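Local coordinates for protein leucine aminopeptidase 2 (Saccharomyces cerevisiae, PDB 2XPZ) that acts as a zinc-dependent aminopeptidase that prefers di- and tripeptides, with a low epoxide hydrolase activity in vitro, at residues Leu303-Ser308 with Leu322-Thr327; Leu311-Ser316 with Lys423-Thr428. All coordinates share one frame; numbering follows the deposited sequence.

Contact 1 of 2, residues Leu303-Ser308 with Leu322-Thr327. With ZN (zinc ion), chain C.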
ATOM      1  N   LEU A 303      -3.048  -9.344  -0.530  1.00 12.84           N
ATOM      2  CA  LEU A 303      -3.754 -10.540  -0.134  1.00 14.14           C
ATOM      3  C   LEU A 303      -3.596 -10.743   1.364  1.00 20.54           C
ATOM      4  O   LEU A 303      -4.547 -11.067   2.084  1.00 21.99           O
ATOM      5  CB  LEU A 303      -3.179 -11.735  -0.870  1.00 16.85           C
ATOM      6  CG  LEU A 303      -3.757 -13.057  -0.409  1.00 19.96           C
ATOM      7  CD1 LEU A 303      -5.167 -13.181  -0.925  1.00 20.61           C
ATOM      8  CD2 LEU A 303      -2.884 -14.182  -0.902  1.00 20.10           C
ATOM      9  N   ALA A 304      -2.376 -10.547   1.837  1.00 23.56           N
ATOM     10  CA  ALA A 304      -2.071 -10.758   3.243  1.00 18.44           C
ATOM     11  C   ALA A 304      -2.948  -9.872   4.118  1.00 14.82           C
ATOM     12  O   ALA A 304      -3.315 -10.248   5.223  1.00 24.28           O
ATOM     13  CB  ALA A 304      -0.601 -10.485   3.501  1.00  9.85           C
ATOM     14  N   HIS A 305      -3.280  -8.692   3.609  1.00 11.98           N
ATOM     15  CA  HIS A 305      -4.079  -7.732   4.360  1.00 11.49           C
ATOM     16  C   HIS A 305      -5.458  -8.255   4.683  1.00 16.50           C
ATOM     17  O   HIS A 305      -6.139  -7.741   5.569  1.00 18.04           O
ATOM     18  CB  HIS A 305      -4.248  -6.463   3.562  1.00 10.71           C
ATOM     19  CG  HIS A 305      -3.232  -5.404   3.911  1.00 17.48           C
ATOM     20  ND1 HIS A 305      -3.100  -4.924   5.167  1.00 15.68           N
ATOM     21  CD2 HIS A 305      -2.349  -4.764   3.112  1.00 20.30           C
ATOM     22  CE1 HIS A 305      -2.127  -3.994   5.162  1.00 21.33           C
ATOM     23  NE2 HIS A 305      -1.672  -3.887   3.957  1.00 21.44           N
ATOM     24  N   SER A 306      -5.878  -9.263   3.933  1.00 15.27           N
ATOM     25  CA  SER A 306      -7.165  -9.878   4.165  1.00  4.32           C
ATOM     26  C   SER A 306      -7.253 -10.359   5.605  1.00 17.35           C
ATOM     27  O   SER A 306      -8.327 -10.366   6.182  1.00 30.24           O
ATOM     28  CB  SER A 306      -7.385 -11.020   3.183  1.00  6.12           C
ATOM     29  OG  SER A 306      -7.324 -10.542   1.847  1.00 14.11           O
ATOM     30  N   TRP A 307      -6.123 -10.748   6.191  1.00 20.12           N
ATOM     31  CA  TRP A 307      -6.094 -11.091   7.612  1.00 19.04           C
ATOM     32  C   TRP A 307      -5.651  -9.900   8.464  1.00 31.05           C
ATOM     33  O   TRP A 307      -6.400  -9.436   9.316  1.00 45.91           O
ATOM     34  CB  TRP A 307      -5.217 -12.314   7.896  1.00  9.24           C
ATOM     35  CG  TRP A 307      -5.758 -13.564   7.337  1.00 18.01           C
ATOM     36  CD1 TRP A 307      -6.500 -14.503   7.983  1.00 22.70           C
ATOM     37  CD2 TRP A 307      -5.612 -14.026   5.978  1.00 22.87           C
ATOM     38  NE1 TRP A 307      -6.825 -15.525   7.116  1.00 25.01           N
ATOM     39  CE2 TRP A 307      -6.303 -15.252   5.911  1.00 23.40           C
ATOM     40  CE3 TRP A 307      -4.973 -13.502   4.860  1.00 21.83           C
ATOM     41  CZ2 TRP A 307      -6.350 -15.971   4.701  1.00 18.01           C
ATOM     42  CZ3 TRP A 307      -5.039 -14.224   3.683  1.00 15.59           C
ATOM     43  CH2 TRP A 307      -5.722 -15.446   3.614  1.00 16.51           C
ATOM     44  N   SER A 308      -4.450  -9.387   8.225  1.00 23.98           N
ATOM     45  CA  SER A 308      -3.911  -8.330   9.075  1.00 26.72           C
ATOM     46  C   SER A 308      -4.178  -6.941   8.527  1.00 28.78           C
ATOM     47  O   SER A 308      -3.602  -6.545   7.520  1.00 35.60           O
ATOM     48  CB  SER A 308      -2.412  -8.513   9.251  1.00 27.64           C
ATOM     49  OG  SER A 308      -1.761  -8.435   8.001  1.00 26.01           O
ATOM     50  N   LEU A 322       0.847  -2.598  13.469  1.00 23.04           N
ATOM     51  CA  LEU A 322       0.070  -3.835  13.583  1.00 25.86           C
ATOM     52  C   LEU A 322      -0.693  -4.160  12.295  1.00 26.34           C
ATOM     53  O   LEU A 322      -1.083  -5.304  12.038  1.00 28.91           O
ATOM     54  CB  LEU A 322      -0.932  -3.700  14.729  1.00 30.68           C
ATOM     55  CG  LEU A 322      -0.360  -3.706  16.141  1.00 29.99           C
ATOM     56  CD1 LEU A 322      -1.346  -3.101  17.112  1.00 31.38           C
ATOM     57  CD2 LEU A 322       0.018  -5.126  16.547  1.00 31.87           C
ATOM     58  N   ASN A 323      -0.930  -3.121  11.510  1.00 21.01           N
ATOM     59  CA  ASN A 323      -1.544  -3.255  10.218  1.00 25.52           C
ATOM     60  C   ASN A 323      -0.459  -3.729   9.280  1.00 22.42           C
ATOM     61  O   ASN A 323      -0.456  -4.875   8.849  1.00 21.66           O
ATOM     62  CB  ASN A 323      -2.079  -1.889   9.767  1.00 27.95           C
ATOM     63  CG  ASN A 323      -3.165  -1.993   8.701  1.00 22.27           C
ATOM     64  OD1 ASN A 323      -3.191  -2.929   7.912  1.00 21.51           O
ATOM     65  ND2 ASN A 323      -4.048  -1.012   8.666  1.00 14.00           N
ATOM     66  N   GLU A 324       0.494  -2.841   9.023  1.00 26.91           N
ATOM     67  CA  GLU A 324       1.494  -3.009   7.967  1.00 26.92           C
ATOM     68  C   GLU A 324       2.686  -3.918   8.256  1.00 25.04           C
ATOM     69  O   GLU A 324       3.175  -4.594   7.358  1.00 21.76           O
ATOM     70  CB  GLU A 324       1.990  -1.642   7.518  1.00 29.43           C
ATOM     71  CG  GLU A 324       1.014  -0.967   6.609  1.00 36.65           C
ATOM     72  CD  GLU A 324       0.757  -1.794   5.371  1.00 50.63           C
ATOM     73  OE1 GLU A 324       1.422  -2.841   5.205  1.00 56.79           O
ATOM     74  OE2 GLU A 324      -0.102  -1.395   4.561  1.00 52.25           O
ATOM     75  N   GLY A 325       3.156  -3.919   9.497  1.00 26.06           N
ATOM     76  CA  GLY A 325       4.224  -4.808   9.895  1.00 22.83           C
ATOM     77  C   GLY A 325       3.810  -6.259   9.836  1.00 23.53           C
ATOM     78  O   GLY A 325       4.527  -7.088   9.296  1.00 33.34           O
ATOM     79  N   TRP A 326       2.657  -6.577  10.408  1.00 23.48           N
ATOM     80  CA  TRP A 326       2.138  -7.943  10.373  1.00 19.22           C
ATOM     81  C   TRP A 326       1.942  -8.388   8.939  1.00 22.75           C
ATOM     82  O   TRP A 326       1.994  -9.572   8.629  1.00 29.41           O
ATOM     83  CB  TRP A 326       0.798  -8.025  11.098  1.00 20.12           C
ATOM     84  CG  TRP A 326       0.799  -8.704  12.441  1.00 20.65           C
ATOM     85  CD1 TRP A 326       0.427  -8.152  13.636  1.00 28.29           C
ATOM     86  CD2 TRP A 326       1.139 -10.063  12.725  1.00 23.55           C
ATOM     87  NE1 TRP A 326       0.525  -9.079  14.643  1.00 25.75           N
ATOM     88  CE2 TRP A 326       0.964 -10.268  14.107  1.00 31.74           C
ATOM     89  CE3 TRP A 326       1.589 -11.134  11.946  1.00 30.91           C
ATOM     90  CZ2 TRP A 326       1.221 -11.482  14.728  1.00 35.05           C
ATOM     91  CZ3 TRP A 326       1.845 -12.343  12.562  1.00 31.96           C
ATOM     92  CH2 TRP A 326       1.662 -12.509  13.935  1.00 34.66           C
ATOM     93  N   THR A 327       1.707  -7.430   8.057  1.00 24.63           N
ATOM     94  CA  THR A 327       1.384  -7.750   6.682  1.00 16.51           C
ATOM     95  C   THR A 327       2.638  -8.024   5.885  1.00 22.61           C
ATOM     96  O   THR A 327       2.676  -8.931   5.061  1.00 31.79           O
ATOM     97  CB  THR A 327       0.615  -6.617   6.009  1.00 11.50           C
ATOM     98  OG1 THR A 327      -0.711  -6.566   6.534  1.00 10.10           O
ATOM     99  CG2 THR A 327       0.534  -6.869   4.540  1.00 10.87           C
TER
HETATM  100 ZN    ZN C1673      -0.011  -2.694   2.869  1.00 31.96          ZN
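Thr327 OG1 is gripped from two directions: it accepts a hydrogen bond from Ser308 OG at 2.6 Å and donates its own to the backbone, Asn323 O, at 2.9 Å. The torsion divides the two branches. With OG1 beside the backbone N and anti to the carbonyl carbon (chi1 -72°), the hydroxyl leans back along its helix to the carbonyl four residues earlier, while methyl CG2 is carried to the facing segment. There CG2 stands over the His305 ring, 3.8 Å from its centroid and 11° off the normal, a CH-pi contact, and it also meets Ala304 CB at 3.9 Å. A beta-branched threonine suits the place because one branch is polar and the other apolar. With alanine in its place, Ser308 OG would probably lose its acceptor and Asn323 O this donor, and the face of the His305 ring would lose its methyl cover.

The ring is fixed at both nitrogens. His305 ND1 donates to Ser308 O at 2.9 Å, in the carbonyl plane although tilted out of the ring plane, which leaves His305 NE2 to bind zinc at 2.3 Å. At the ring edge, Asn323 OD1 lies 3.1 Å from His305 CE1, its amide nearly perpendicular to the imidazole; Asn323 ND2 is held by Tyr205. Glu324 starts away from the other segment, but its chain bends and brings OE2 to 2.1 Å from the zinc, with OE1 farther off. Its carboxylate plane is turned 89° from the His305 ring.

His301 supplies the third protein ligand, and Glu302 beside it is the proton acceptor. Two histidines of the HExxH motif, joined by a glutamate from helix 321-339, form the zinc site characteristic of M1 family aminopeptidases.

Contact 2 of 2, residues Leu311-Ser316 with Lys423-Thr428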
ATOM      1  N   LEU A 311      -8.944  -7.815   8.445  1.00 15.35           N
ATOM      2  CA  LEU A 311      -9.643  -8.647   9.414  1.00 18.18           C
ATOM      3  C   LEU A 311      -9.363  -8.189  10.827  1.00 18.44           C
ATOM      4  O   LEU A 311     -10.284  -8.028  11.617  1.00 29.25           O
ATOM      5  CB  LEU A 311      -9.256 -10.114   9.262  1.00 22.62           C
ATOM      6  CG  LEU A 311     -10.044 -11.103  10.114  1.00 21.12           C
ATOM      7  CD1 LEU A 311     -11.473 -11.227   9.613  1.00 16.86           C
ATOM      8  CD2 LEU A 311      -9.337 -12.444  10.093  1.00 12.46           C
ATOM      9  N   VAL A 312      -8.086  -7.994  11.141  1.00 12.75           N
ATOM     10  CA  VAL A 312      -7.660  -7.484  12.436  1.00  9.44           C
ATOM     11  C   VAL A 312      -7.010  -6.115  12.271  1.00 19.03           C
ATOM     12  O   VAL A 312      -5.911  -6.006  11.728  1.00 25.40           O
ATOM     13  CB  VAL A 312      -6.643  -8.419  13.088  1.00 14.65           C
ATOM     14  CG1 VAL A 312      -6.165  -7.833  14.392  1.00 16.39           C
ATOM     15  CG2 VAL A 312      -7.251  -9.791  13.308  1.00 16.59           C
ATOM     16  N   THR A 313      -7.670  -5.074  12.767  1.00 19.97           N
ATOM     17  CA  THR A 313      -7.305  -3.703  12.413  1.00 20.84           C
ATOM     18  C   THR A 313      -6.552  -2.903  13.495  1.00 23.79           C
ATOM     19  O   THR A 313      -6.823  -3.021  14.692  1.00 17.51           O
ATOM     20  CB  THR A 313      -8.571  -2.934  11.959  1.00 10.70           C
ATOM     21  OG1 THR A 313      -9.314  -3.756  11.063  1.00 12.58           O
ATOM     22  CG2 THR A 313      -8.226  -1.647  11.255  1.00 13.26           C
ATOM     23  N   ASN A 314      -5.588  -2.095  13.066  1.00 22.20           N
ATOM     24  CA  ASN A 314      -5.004  -1.118  13.970  1.00 22.01           C
ATOM     25  C   ASN A 314      -6.097  -0.150  14.408  1.00 21.13           C
ATOM     26  O   ASN A 314      -6.738   0.474  13.582  1.00 29.51           O
ATOM     27  CB  ASN A 314      -3.870  -0.354  13.291  1.00 12.41           C
ATOM     28  CG  ASN A 314      -4.280   0.243  11.966  1.00 19.00           C
ATOM     29  OD1 ASN A 314      -4.686  -0.478  11.049  1.00 16.41           O
ATOM     30  ND2 ASN A 314      -4.162   1.564  11.849  1.00 14.80           N
ATOM     31  N   CYS A 315      -6.321  -0.024  15.703  1.00 16.73           N
ATOM     32  CA  CYS A 315      -7.398   0.832  16.190  1.00 13.89           C
ATOM     33  C   CYS A 315      -7.123   2.306  15.922  1.00 13.36           C
ATOM     34  O   CYS A 315      -8.026   3.134  15.950  1.00 13.11           O
ATOM     35  CB  CYS A 315      -7.611   0.621  17.692  1.00 14.06           C
ATOM     36  SG  CYS A 315      -6.132   0.970  18.705  1.00 55.07           S
ATOM     37  N   SER A 316      -5.860   2.640  15.697  1.00 22.42           N
ATOM     38  CA  SER A 316      -5.505   4.021  15.416  1.00 23.81           C
ATOM     39  C   SER A 316      -4.260   4.096  14.576  1.00 21.08           C
ATOM     40  O   SER A 316      -3.576   3.105  14.368  1.00 28.34           O
ATOM     41  CB  SER A 316      -5.328   4.837  16.703  1.00 20.88           C
ATOM     42  OG  SER A 316      -4.424   4.220  17.607  1.00 23.37           O
ATOM     43  N   LYS A 423     -12.229  -9.404  13.170  1.00 27.01           N
ATOM     44  CA  LYS A 423     -13.371  -8.502  13.060  1.00 21.46           C
ATOM     45  C   LYS A 423     -13.343  -7.404  14.110  1.00 22.60           C
ATOM     46  O   LYS A 423     -14.337  -6.706  14.310  1.00 23.95           O
ATOM     47  CB  LYS A 423     -14.681  -9.287  13.142  1.00 16.32           C
ATOM     48  CG  LYS A 423     -14.922 -10.208  11.960  1.00 25.55           C
ATOM     49  CD  LYS A 423     -16.180 -11.040  12.130  1.00 35.20           C
ATOM     50  CE  LYS A 423     -16.735 -11.464  10.779  1.00 43.81           C
ATOM     51  NZ  LYS A 423     -17.141 -12.892  10.743  1.00 50.91           N
ATOM     52  N   LYS A 424     -12.198  -7.247  14.770  1.00 28.72           N
ATOM     53  CA  LYS A 424     -12.024  -6.223  15.805  1.00 34.95           C
ATOM     54  C   LYS A 424     -10.791  -5.358  15.541  1.00 35.15           C
ATOM     55  O   LYS A 424     -10.036  -5.610  14.607  1.00 31.55           O
ATOM     56  CB  LYS A 424     -11.885  -6.872  17.189  1.00 36.37           C
ATOM     57  CG  LYS A 424     -13.181  -7.244  17.883  1.00 32.95           C
ATOM     58  CD  LYS A 424     -13.088  -8.640  18.454  1.00 34.61           C
ATOM     59  CE  LYS A 424     -14.122  -8.863  19.529  1.00 46.29           C
ATOM     60  NZ  LYS A 424     -14.667 -10.240  19.486  1.00 51.37           N
ATOM     61  N   SER A 425     -10.590  -4.343  16.378  1.00 35.81           N
ATOM     62  CA  SER A 425      -9.377  -3.529  16.332  1.00 29.43           C
ATOM     63  C   SER A 425      -8.573  -3.672  17.618  1.00 23.26           C
ATOM     64  O   SER A 425      -9.109  -4.061  18.647  1.00 22.57           O
ATOM     65  CB  SER A 425      -9.717  -2.057  16.111  1.00 27.18           C
ATOM     66  OG  SER A 425     -10.522  -1.887  14.960  1.00 25.10           O
ATOM     67  N   LEU A 426      -7.285  -3.355  17.566  1.00 27.93           N
ATOM     68  CA  LEU A 426      -6.454  -3.435  18.767  1.00 25.34           C
ATOM     69  C   LEU A 426      -5.289  -2.470  18.712  1.00 26.49           C
ATOM     70  O   LEU A 426      -4.981  -1.901  17.666  1.00 26.85           O
ATOM     71  CB  LEU A 426      -5.941  -4.859  18.991  1.00 26.28           C
ATOM     72  CG  LEU A 426      -5.130  -5.454  17.847  1.00 36.43           C
ATOM     73  CD1 LEU A 426      -3.708  -5.039  18.001  1.00 45.85           C
ATOM     74  CD2 LEU A 426      -5.223  -6.952  17.867  1.00 41.85           C
ATOM     75  N   ASP A 427      -4.656  -2.274  19.859  1.00 35.54           N
ATOM     76  CA  ASP A 427      -3.459  -1.447  19.933  1.00 41.87           C
ATOM     77  C   ASP A 427      -2.223  -2.301  20.207  1.00 35.77           C
ATOM     78  O   ASP A 427      -2.323  -3.515  20.404  1.00 29.25           O
ATOM     79  CB  ASP A 427      -3.607  -0.333  20.988  1.00 46.02           C
ATOM     80  CG  ASP A 427      -4.100  -0.846  22.334  1.00 46.66           C
ATOM     81  OD1 ASP A 427      -3.752  -1.984  22.719  1.00 46.58           O
ATOM     82  OD2 ASP A 427      -4.836  -0.097  23.013  1.00 43.25           O
ATOM     83  N   THR A 428      -1.062  -1.654  20.198  1.00 37.04           N
ATOM     84  CA  THR A 428       0.199  -2.302  20.534  1.00 39.36           C
ATOM     85  C   THR A 428       0.091  -3.120  21.819  1.00 43.28           C
ATOM     86  O   THR A 428       0.383  -4.314  21.838  1.00 45.36           O
ATOM     87  CB  THR A 428       1.316  -1.257  20.705  1.00 39.96           C
ATOM     88  OG1 THR A 428       1.521  -0.568  19.465  1.00 39.78           O
ATOM     89  CG2 THR A 428       2.610  -1.926  21.144  1.00 34.92           C
TER
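Val312 and Leu426 meet through their branches, Val312 CG1 lying 3.7 Å from Leu426 CD2 as the two side chains cross obliquely. Leu426 reaches this position because its CG sits between the backbone N and the carbonyl carbon (chi1 58°), a conformation that leucine seldom adopts. Branched apolar residues suit this buried side, where flat aromatic neighbours are packed against them. Cys315 has the same kind of first torsion, chi1 59°, which lays SG alongside the partner segment, 3.6 Å from Asp427 CB; the small, weakly polar thiol can lie close to the backbone here.

Thr313 and Ser425 are paired in a parallel bridge and put their side chains on the same face of the sheet, Thr313 CB being 3.7 Å from Ser425 OG. Short hydroxyl side chains are consistent with the close approach of the strands here, and their polar ends turn to neighbours: Ser425 OG bonds to Pro161 O, and Thr313 OG1 to Lys164 and Gly309 O. Asn314 points away from the partner and folds back on its own segment, ND2 donating to Ser316 O at 3.0 Å from above the carbonyl plane.

Backbone bonds alternate across the pair. Thr313 N donates to Lys424 O and Leu426 N to Thr313 O, the latter at 2.9 Å. Cys315 N continues to Leu426 O at 3.0 Å, and Lys423 N closes the other end on Leu311 O at 2.8 Å.

The result is a two-stranded parallel sheet whose strands are separated in sequence by a largely helical stretch. Val312 and Leu426 pack on Tyr417 of helix 407-420, which runs just before the second strand, and Asp427 N-caps helix 428-438, which follows it, through OD1 to Gln430 N.

The two contacts alternate along the chain, 311-316 lying between the halves of contact 1, and their centres are about 11 Å apart. Trp307 O and Val312 N, 2.9 Å apart, probably form a hydrogen bond that ties the end of the zinc-binding segment to segment 311-316. Leu322 and Leu426 also pack together between them. Asn314 and Asn323 approach each other as well, in what is at most a weak bond. Contact 1 holds two of the zinc ligands, whereas contact 2 lies farther from the metal: the nearest side-chain atom of Asn314 is about 10 Å from the zinc and about 6 Å from the side chain of the substrate-binding Glu147.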